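PDB 3CZP: Polyphosphate:AMP phosphotransferase from Pseudomonas aeruginosa PAO1, which transfers phosphate from inorganic polyphosphate to AMP to make ADP, and less efficiently to GMP to make GDP, using magnesium as cofactor. Local coordinates for residues Gly55-Trp66 against Arg221-Leu229. Numbering follows the deposited sequence.
Sequences GKGETVKLLNEW and RALTVGRIL
In the P-loop (Walker A-like) turn, Gly55, the glycine before Lys56, meets Arg221, and the helix that follows packs on helix 218-238 of the N-terminal PPK2 domain, which seems to be catalytically inactive. The guanidinium of Arg221 lies flat over Gly55, its CZ 3.4 Å from Gly55 CA. Glycine suits this N-cap position twice over: its phi is positive (90°), and a bare alpha carbon lets the planar group settle directly on the backbone. CG of Arg221 sits between backbone N and carbonyl carbon (chi1 79°), and an extended chain carries the guanidinium to the loop. NH1 is hydrogen-bonded to Gly215 O; one water accepts from NH2 and donates weakly to Glu58 OE2, a second accepts from NE and donates weakly to Thr59 OG1. Glu58 OE1 stands 4.6 Å from Arg221 NH2, well out of the guanidinium plane, so the attraction is probably only through charge. Threonine serves two ways at 59: its hydroxyl turns back to Gly55 O (OG1 to O, 2.6 Å), while its methyl faces Ala222 and Val225.

In the parallel sheet of this domain, strand order 2-3-1-4-5, helix 56-66 follows central strand 44-50 and helix 218-238 follows edge strand 210-214; the two helix segments cross at -57°, their axes 9.9 Å apart. Small residues permit the approach. Ala222 CB lies 3.7 Å from Leu62 CD2 and touches Trp66 CH2, while the indole presents its edge to Ala222 O (3.5 Å from CZ3) and to Gly226, whose lack of a side chain accommodates the broad ring. Leu62 CG lies over the rim of one indole face. Toward the sheet, Leu63 and Leu229 meet tip to tip, CD1 to CD1 3.9 Å, beside Val225.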
# COMPACT_ATOMS: atom_id res chain seq x y z
N GLY A 55 -23.30 20.38 11.03
CA GLY A 55 -22.09 20.47 11.79
C GLY A 55 -21.15 19.29 11.72
O GLY A 55 -20.34 19.08 12.65
N LYS A 56 -21.26 18.51 10.64
CA LYS A 56 -20.41 17.34 10.41
C LYS A 56 -18.91 17.70 10.40
O LYS A 56 -18.12 17.14 11.16
CB LYS A 56 -20.80 16.64 9.08
CG LYS A 56 -22.23 16.10 9.07
CD LYS A 56 -22.63 15.26 7.76
CE LYS A 56 -23.02 16.11 6.57
NZ LYS A 56 -23.33 15.25 5.33
N GLY A 57 -18.53 18.58 9.50
CA GLY A 57 -17.16 18.96 9.30
C GLY A 57 -16.65 19.79 10.44
O GLY A 57 -15.57 19.55 10.93
N GLU A 58 -17.44 20.75 10.88
CA GLU A 58 -17.11 21.51 12.10
C GLU A 58 -16.79 20.60 13.30
O GLU A 58 -15.83 20.83 14.06
CB GLU A 58 -18.28 22.39 12.48
CG GLU A 58 -18.49 23.54 11.49
CD GLU A 58 -19.53 23.22 10.36
OE1 GLU A 58 -19.81 22.02 10.01
OE2 GLU A 58 -20.06 24.23 9.81
N THR A 59 -17.62 19.59 13.49
CA THR A 59 -17.42 18.70 14.64
C THR A 59 -16.15 17.86 14.52
O THR A 59 -15.39 17.72 15.52
CB THR A 59 -18.66 17.79 14.90
OG1 THR A 59 -19.78 18.63 15.20
CG2 THR A 59 -18.37 16.89 16.14
N VAL A 60 -15.92 17.28 13.34
CA VAL A 60 -14.70 16.51 13.15
C VAL A 60 -13.45 17.37 13.29
O VAL A 60 -12.41 16.93 13.78
CB VAL A 60 -14.71 15.76 11.84
CG1 VAL A 60 -13.29 15.06 11.62
CG2 VAL A 60 -15.83 14.78 11.80
N LYS A 61 -13.54 18.61 12.89
CA LYS A 61 -12.41 19.51 13.09
C LYS A 61 -12.10 19.72 14.58
O LYS A 61 -10.90 19.75 15.01
CB LYS A 61 -12.66 20.88 12.44
CG LYS A 61 -11.52 21.81 12.79
CD LYS A 61 -11.51 23.08 12.02
CE LYS A 61 -10.21 23.91 12.50
NZ LYS A 61 -10.25 25.10 11.67
N LEU A 62 -13.17 19.89 15.36
CA LEU A 62 -13.06 20.16 16.77
C LEU A 62 -12.48 18.93 17.46
O LEU A 62 -11.60 19.10 18.27
CB LEU A 62 -14.40 20.57 17.37
CG LEU A 62 -14.42 21.32 18.70
CD1 LEU A 62 -13.43 22.45 18.80
CD2 LEU A 62 -15.79 21.78 18.90
N LEU A 63 -12.89 17.73 17.08
CA LEU A 63 -12.29 16.48 17.60
C LEU A 63 -10.78 16.39 17.40
O LEU A 63 -10.10 15.81 18.22
CB LEU A 63 -12.93 15.24 16.95
CG LEU A 63 -14.40 14.94 17.28
CD1 LEU A 63 -14.84 13.73 16.48
CD2 LEU A 63 -14.75 14.86 18.80
N ASN A 64 -10.30 16.97 16.30
CA ASN A 64 -8.86 17.02 15.97
C ASN A 64 -8.12 18.14 16.64
O ASN A 64 -6.91 18.26 16.48
CB ASN A 64 -8.73 17.10 14.47
CG ASN A 64 -8.88 15.74 13.81
OD1 ASN A 64 -7.89 15.01 13.70
ND2 ASN A 64 -10.15 15.36 13.37
N GLU A 65 -8.85 18.95 17.41
CA GLU A 65 -8.27 19.93 18.32
C GLU A 65 -8.26 19.39 19.71
O GLU A 65 -7.27 19.50 20.40
CB GLU A 65 -9.05 21.24 18.28
CG GLU A 65 -8.37 22.30 19.16
CD GLU A 65 -9.06 23.66 19.04
OE1 GLU A 65 -9.79 23.81 18.04
OE2 GLU A 65 -8.83 24.51 19.95
N TRP A 66 -9.33 18.71 20.08
CA TRP A 66 -9.44 18.04 21.37
C TRP A 66 -8.50 16.87 21.51
O TRP A 66 -7.89 16.68 22.56
CB TRP A 66 -10.87 17.54 21.59
CG TRP A 66 -11.88 18.67 21.81
CD1 TRP A 66 -11.61 19.98 21.95
CD2 TRP A 66 -13.30 18.54 21.90
NE1 TRP A 66 -12.76 20.70 22.14
CE2 TRP A 66 -13.83 19.84 22.10
CE3 TRP A 66 -14.18 17.46 21.82
CZ2 TRP A 66 -15.20 20.08 22.25
CZ3 TRP A 66 -15.54 17.69 21.96
CH2 TRP A 66 -16.05 19.00 22.17
N ARG A 221 -23.88 19.51 20.14
CA ARG A 221 -23.51 18.51 19.16
C ARG A 221 -22.07 18.01 19.36
O ARG A 221 -21.83 16.80 19.30
CB ARG A 221 -23.77 19.03 17.72
CG ARG A 221 -22.71 19.96 17.17
CD ARG A 221 -23.16 20.57 15.84
NE ARG A 221 -22.21 21.54 15.34
CZ ARG A 221 -22.48 22.52 14.47
NH1 ARG A 221 -23.69 22.70 13.98
NH2 ARG A 221 -21.49 23.31 14.05
N ALA A 222 -21.12 18.92 19.62
CA ALA A 222 -19.73 18.53 19.81
C ALA A 222 -19.51 17.77 21.08
O ALA A 222 -18.82 16.76 21.07
CB ALA A 222 -18.79 19.72 19.79
N LEU A 223 -20.02 18.31 22.18
CA LEU A 223 -19.92 17.64 23.45
C LEU A 223 -20.58 16.27 23.46
O LEU A 223 -20.07 15.36 24.10
CB LEU A 223 -20.53 18.52 24.56
CG LEU A 223 -20.03 18.26 25.99
CD1 LEU A 223 -18.54 18.33 26.12
CD2 LEU A 223 -20.68 19.23 26.99
N THR A 224 -21.75 16.16 22.83
CA THR A 224 -22.49 14.89 22.78
C THR A 224 -21.71 13.76 22.07
O THR A 224 -21.49 12.65 22.63
CB THR A 224 -23.91 15.08 22.25
OG1 THR A 224 -24.61 15.93 23.15
CG2 THR A 224 -24.67 13.73 22.12
N VAL A 225 -21.21 14.08 20.89
CA VAL A 225 -20.34 13.18 20.10
C VAL A 225 -19.06 12.80 20.87
O VAL A 225 -18.67 11.62 20.94
CB VAL A 225 -19.93 13.83 18.74
CG1 VAL A 225 -18.75 13.03 18.03
CG2 VAL A 225 -21.12 13.98 17.80
N GLY A 226 -18.40 13.80 21.47
CA GLY A 226 -17.17 13.55 22.25
C GLY A 226 -17.39 12.66 23.45
O GLY A 226 -16.56 11.80 23.75
N ARG A 227 -18.51 12.88 24.15
CA ARG A 227 -18.91 12.02 25.28
C ARG A 227 -19.18 10.60 24.83
O ARG A 227 -18.80 9.64 25.51
CB ARG A 227 -20.18 12.57 25.93
CG ARG A 227 -19.94 13.83 26.76
CD ARG A 227 -21.25 14.43 27.22
NE ARG A 227 -21.00 15.28 28.35
CZ ARG A 227 -21.84 16.21 28.77
NH1 ARG A 227 -22.98 16.40 28.16
NH2 ARG A 227 -21.50 16.93 29.82
N ILE A 228 -19.88 10.46 23.71
CA ILE A 228 -20.18 9.12 23.16
C ILE A 228 -18.87 8.38 22.80
O ILE A 228 -18.69 7.19 23.13
CB ILE A 228 -21.16 9.19 21.97
CG1 ILE A 228 -22.58 9.60 22.44
CG2 ILE A 228 -21.25 7.84 21.19
CD1 ILE A 228 -23.48 10.17 21.27
N LEU A 229 -17.96 9.08 22.12
CA LEU A 229 -16.66 8.53 21.79
C LEU A 229 -15.86 8.09 23.05
O LEU A 229 -15.31 6.99 23.08
CB LEU A 229 -15.84 9.55 21.03
CG LEU A 229 -16.15 9.82 19.57
CD1 LEU A 229 -15.10 10.86 19.13
CD2 LEU A 229 -16.10 8.53 18.66
O HOH W 1 -22.62 25.04 11.74
O HOH W 2 -19.45 21.76 16.70